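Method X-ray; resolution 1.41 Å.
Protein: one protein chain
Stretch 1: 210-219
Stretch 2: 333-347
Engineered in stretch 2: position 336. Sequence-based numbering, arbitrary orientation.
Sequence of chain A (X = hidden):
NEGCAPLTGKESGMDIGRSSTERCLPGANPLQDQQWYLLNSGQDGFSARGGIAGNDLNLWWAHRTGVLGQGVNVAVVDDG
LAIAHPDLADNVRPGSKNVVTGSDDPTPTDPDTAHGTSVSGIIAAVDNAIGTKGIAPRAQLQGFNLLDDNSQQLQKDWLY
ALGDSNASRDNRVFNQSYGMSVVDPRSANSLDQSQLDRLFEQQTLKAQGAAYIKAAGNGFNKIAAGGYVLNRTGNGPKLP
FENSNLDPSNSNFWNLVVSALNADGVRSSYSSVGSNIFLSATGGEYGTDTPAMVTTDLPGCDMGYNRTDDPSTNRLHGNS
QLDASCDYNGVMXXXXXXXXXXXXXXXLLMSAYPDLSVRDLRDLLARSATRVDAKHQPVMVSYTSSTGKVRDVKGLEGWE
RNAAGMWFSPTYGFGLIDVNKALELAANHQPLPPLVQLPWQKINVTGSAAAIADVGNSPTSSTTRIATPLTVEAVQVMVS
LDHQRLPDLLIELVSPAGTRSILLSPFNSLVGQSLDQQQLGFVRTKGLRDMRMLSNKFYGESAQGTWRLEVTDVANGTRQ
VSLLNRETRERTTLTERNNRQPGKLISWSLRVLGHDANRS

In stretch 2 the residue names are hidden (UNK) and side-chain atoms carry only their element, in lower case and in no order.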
# COMPACT_ATOMS: atom_id res chain seq x y z
N ALA A 210 7.49 -2.09 -15.46
CA ALA A 210 7.39 -1.14 -14.35
C ALA A 210 6.99 -1.81 -13.05
O ALA A 210 6.08 -2.64 -13.01
CB ALA A 210 6.42 -0.04 -14.70
N ALA A 211 7.69 -1.43 -11.99
CA ALA A 211 7.38 -1.88 -10.64
C ALA A 211 6.51 -0.88 -9.90
O ALA A 211 6.92 0.27 -9.68
CB ALA A 211 8.67 -2.10 -9.88
N TYR A 212 5.29 -1.30 -9.57
CA TYR A 212 4.41 -0.52 -8.69
C TYR A 212 4.75 -0.82 -7.24
O TYR A 212 4.80 -1.98 -6.86
CB TYR A 212 2.93 -0.85 -8.99
CG TYR A 212 2.51 -0.36 -10.35
CD1 TYR A 212 2.75 -1.12 -11.49
CD2 TYR A 212 1.89 0.88 -10.49
CE1 TYR A 212 2.40 -0.65 -12.76
CE2 TYR A 212 1.53 1.36 -11.74
CZ TYR A 212 1.79 0.58 -12.87
OH TYR A 212 1.42 1.04 -14.12
N ILE A 213 5.02 0.24 -6.47
CA ILE A 213 5.38 0.14 -5.05
C ILE A 213 4.30 0.84 -4.25
O ILE A 213 3.83 1.92 -4.65
CB ILE A 213 6.76 0.79 -4.78
CG1 ILE A 213 7.77 0.47 -5.90
CG2 ILE A 213 7.26 0.42 -3.39
CD1 ILE A 213 8.14 -1.00 -6.05
N LYS A 214 3.89 0.24 -3.13
CA LYS A 214 2.67 0.63 -2.47
C LYS A 214 2.79 0.61 -0.95
O LYS A 214 3.21 -0.38 -0.36
CB LYS A 214 1.55 -0.32 -2.92
CG LYS A 214 0.16 -0.03 -2.35
CD LYS A 214 -0.37 1.33 -2.78
CE LYS A 214 -1.86 1.44 -2.55
NZ LYS A 214 -2.19 1.42 -1.08
N ALA A 215 2.41 1.72 -0.30
CA ALA A 215 2.43 1.81 1.16
C ALA A 215 1.40 0.88 1.78
O ALA A 215 0.24 0.83 1.34
CB ALA A 215 2.15 3.24 1.58
N ALA A 216 1.80 0.13 2.81
CA ALA A 216 0.87 -0.75 3.51
C ALA A 216 -0.20 -0.03 4.32
O ALA A 216 -1.25 -0.59 4.59
CB ALA A 216 1.62 -1.69 4.41
N GLY A 217 0.09 1.21 4.71
CA GLY A 217 -0.73 1.92 5.70
C GLY A 217 -0.02 2.08 7.04
O GLY A 217 0.94 1.35 7.34
N ASN A 218 -0.52 3.03 7.83
CA ASN A 218 0.02 3.37 9.14
C ASN A 218 -1.01 3.11 10.22
O ASN A 218 -1.13 3.91 11.16
CB ASN A 218 0.41 4.85 9.19
CG ASN A 218 1.45 5.21 8.15
OD1 ASN A 218 2.23 4.37 7.70
ND2 ASN A 218 1.48 6.48 7.80
N GLY A 219 -1.73 2.00 10.11
CA GLY A 219 -2.86 1.74 10.98
C GLY A 219 -2.70 0.64 11.99
O GLY A 219 -3.70 0.03 12.39
N UNK A 333 8.13 10.33 7.45
CA UNK A 333 8.03 9.01 8.06
C UNK A 333 6.96 8.18 7.36
O UNK A 333 6.54 8.49 6.25
c UNK A 333 7.72 9.14 9.55
n UNK A 333 5.91 9.65 11.08
o UNK A 333 5.65 10.13 8.89
c UNK A 333 6.34 9.69 9.82
N UNK A 334 6.54 7.10 8.01
CA UNK A 334 5.40 6.33 7.55
C UNK A 334 5.73 5.24 6.56
O UNK A 334 6.87 5.10 6.09
N UNK A 335 4.72 4.43 6.26
CA UNK A 335 4.85 3.55 5.12
C UNK A 335 5.02 4.40 3.85
O UNK A 335 5.52 3.90 2.84
o UNK A 335 2.44 3.16 5.04
c UNK A 335 3.83 1.51 6.16
c UNK A 335 3.72 2.51 5.03
N UNK A 336 4.66 5.68 3.91
CA UNK A 336 4.97 6.61 2.80
C UNK A 336 6.45 6.88 2.63
O UNK A 336 6.83 7.45 1.61
c UNK A 336 4.27 7.92 2.95
N UNK A 337 7.26 6.53 3.62
CA UNK A 337 8.72 6.57 3.52
C UNK A 337 9.31 5.21 3.18
O UNK A 337 10.32 5.13 2.48
c UNK A 337 9.32 7.10 4.83
o UNK A 337 9.08 8.49 4.95
N UNK A 338 8.69 4.14 3.67
CA UNK A 338 9.09 2.79 3.28
C UNK A 338 8.93 2.59 1.78
O UNK A 338 9.74 1.91 1.14
c UNK A 338 8.29 1.77 4.04
N UNK A 339 7.89 3.21 1.22
CA UNK A 339 7.58 3.09 -0.19
C UNK A 339 8.71 3.67 -1.07
O UNK A 339 9.24 2.94 -1.91
o UNK A 339 5.20 2.92 0.25
c UNK A 339 5.84 3.57 -1.96
c UNK A 339 6.17 3.67 -0.49
N UNK A 340 9.11 4.95 -0.87
CA UNK A 340 10.24 5.47 -1.67
C UNK A 340 11.57 4.81 -1.33
O UNK A 340 12.45 4.76 -2.18
c UNK A 340 8.46 6.04 -0.12
c UNK A 340 10.26 6.97 -1.34
c UNK A 340 9.55 7.09 -0.02
N UNK A 341 11.72 4.31 -0.11
CA UNK A 341 12.91 3.50 0.20
C UNK A 341 13.01 2.29 -0.72
O UNK A 341 14.08 1.96 -1.21
o UNK A 341 13.05 4.23 2.50
c UNK A 341 12.91 3.09 1.67
N UNK A 342 11.87 1.66 -0.97
CA UNK A 342 11.78 0.52 -1.86
C UNK A 342 11.88 0.94 -3.33
O UNK A 342 12.56 0.27 -4.11
o UNK A 342 10.45 -0.63 -0.20
c UNK A 342 10.48 -0.26 -1.59
c UNK A 342 10.38 -1.52 -2.44
N UNK A 343 11.24 2.05 -3.70
CA UNK A 343 11.35 2.61 -5.06
C UNK A 343 12.81 2.89 -5.40
O UNK A 343 13.27 2.56 -6.49
c UNK A 343 10.52 3.89 -5.19
o UNK A 343 9.14 3.58 -5.10
N UNK A 344 13.53 3.50 -4.47
CA UNK A 344 14.95 3.77 -4.64
C UNK A 344 15.76 2.49 -4.77
O UNK A 344 16.61 2.38 -5.66
N UNK A 345 15.49 1.50 -3.92
CA UNK A 345 16.18 0.21 -3.98
C UNK A 345 15.95 -0.46 -5.34
O UNK A 345 16.88 -0.98 -5.96
c UNK A 345 15.70 -0.71 -2.85
N UNK A 346 14.69 -0.45 -5.78
CA UNK A 346 14.32 -0.96 -7.08
C UNK A 346 15.09 -0.24 -8.20
O UNK A 346 15.60 -0.88 -9.12
s UNK A 346 12.34 -3.34 -8.30
c UNK A 346 12.26 -1.54 -8.47
c UNK A 346 12.82 -0.80 -7.28
c UNK A 346 11.06 -3.73 -7.12
N UNK A 347 15.17 1.09 -8.11
CA UNK A 347 15.88 1.86 -9.13
C UNK A 347 17.36 1.49 -9.16
O UNK A 347 17.97 1.41 -10.23
c UNK A 347 15.70 3.35 -8.90

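Position 333 carries four side-chain atoms, two carbons with the second bearing one oxygen and one nitrogen: a short carboxamide whose oxygen stays 5.6 Å from ND2 of Asn 218, so it makes no contact with stretch 1. It is Asn 333. At 334 there is no side-chain atom. Its phi/psi of 88/173 would jam a CB against the preceding carbonyl oxygen, and an ideal CB would also lie 3.1 Å from ND2 of Asn 218. This is Gly 334, at the N-cap position of the helix.

Position 335 has a CB carrying one oxygen and one carbon, the branching of threonine. The oxygen lies 3.1 Å from N of Gly 217 and 2.9 Å from OD1 of Asn 218, so it accepts from the first and donates to the second. Thr 335, with chi1 at 55° (p), also sends its backbone N to OD1 of Asn 218 at 2.9 Å, with a nearly straight N-H...O angle of 174°.

A lone CB at 336, pointing sideways, gives Ala 336, an engineered residue. At 337, one carbon then one oxygen, out of reach of stretch 1, make Ser 337; its OG donates to O of Asn 333 at 2.9 Å. The single carbon at 338 gives Ala 338, also without contact.

Position 339 again has a CB branching to one oxygen and one carbon. The oxygen comes within 3.3 Å of CB of Ala 215, and the carbon lies 3.7 Å from CG2 of Ile 213. This is Thr 339. Its OG1 is 3.1 Å from N of Ala 215, but the angle is too poor for a hydrogen bond; the hydroxyl instead donates to O of Thr 335 at 2.8 Å.

At 340, three carbons close a ring onto the backbone N, which defines Pro 340. That nitrogen has no bond to the turn before, and the helix kinks there; the ring's CB points away from the strand. One carbon and one oxygen at 341 give Ser 341, which does not touch stretch 1.

Position 342 has a third CB bearing one oxygen and one carbon. This CB sits 3.8 Å from CG2 of Ile 213, and the residue is Thr 342. At 343, a carbon followed by an oxygen 3.5 Å from CG1 of Ile 213 identifies Ser 343. No side-chain atom at 344 means Gly 344, and one carbon at 345 means Ala 345.

Position 346 has an unbranched chain of two carbons, sulfur and carbon. The second carbon lies 3.9 Å from CB of Ala 211 and the terminal one 4.1 Å from CD1 of Ile 213: Met 346. The single carbon at 347 is Ala 347, out of reach.

Strand and helix run nearly antiparallel, at 159°, with axes approaching to 7.1 Å. Alternate strand residues Ala 211, Ile 213 and Ala 215 point toward the helix and pack against it, while Asn 218 and Gly 217 bind its first turn through Thr 335. Packing along the strand thus combines with polar anchoring at the helix start, burying 502 Å² in all.

Stretch 2 333-347: NGTASATPSTSGAMA
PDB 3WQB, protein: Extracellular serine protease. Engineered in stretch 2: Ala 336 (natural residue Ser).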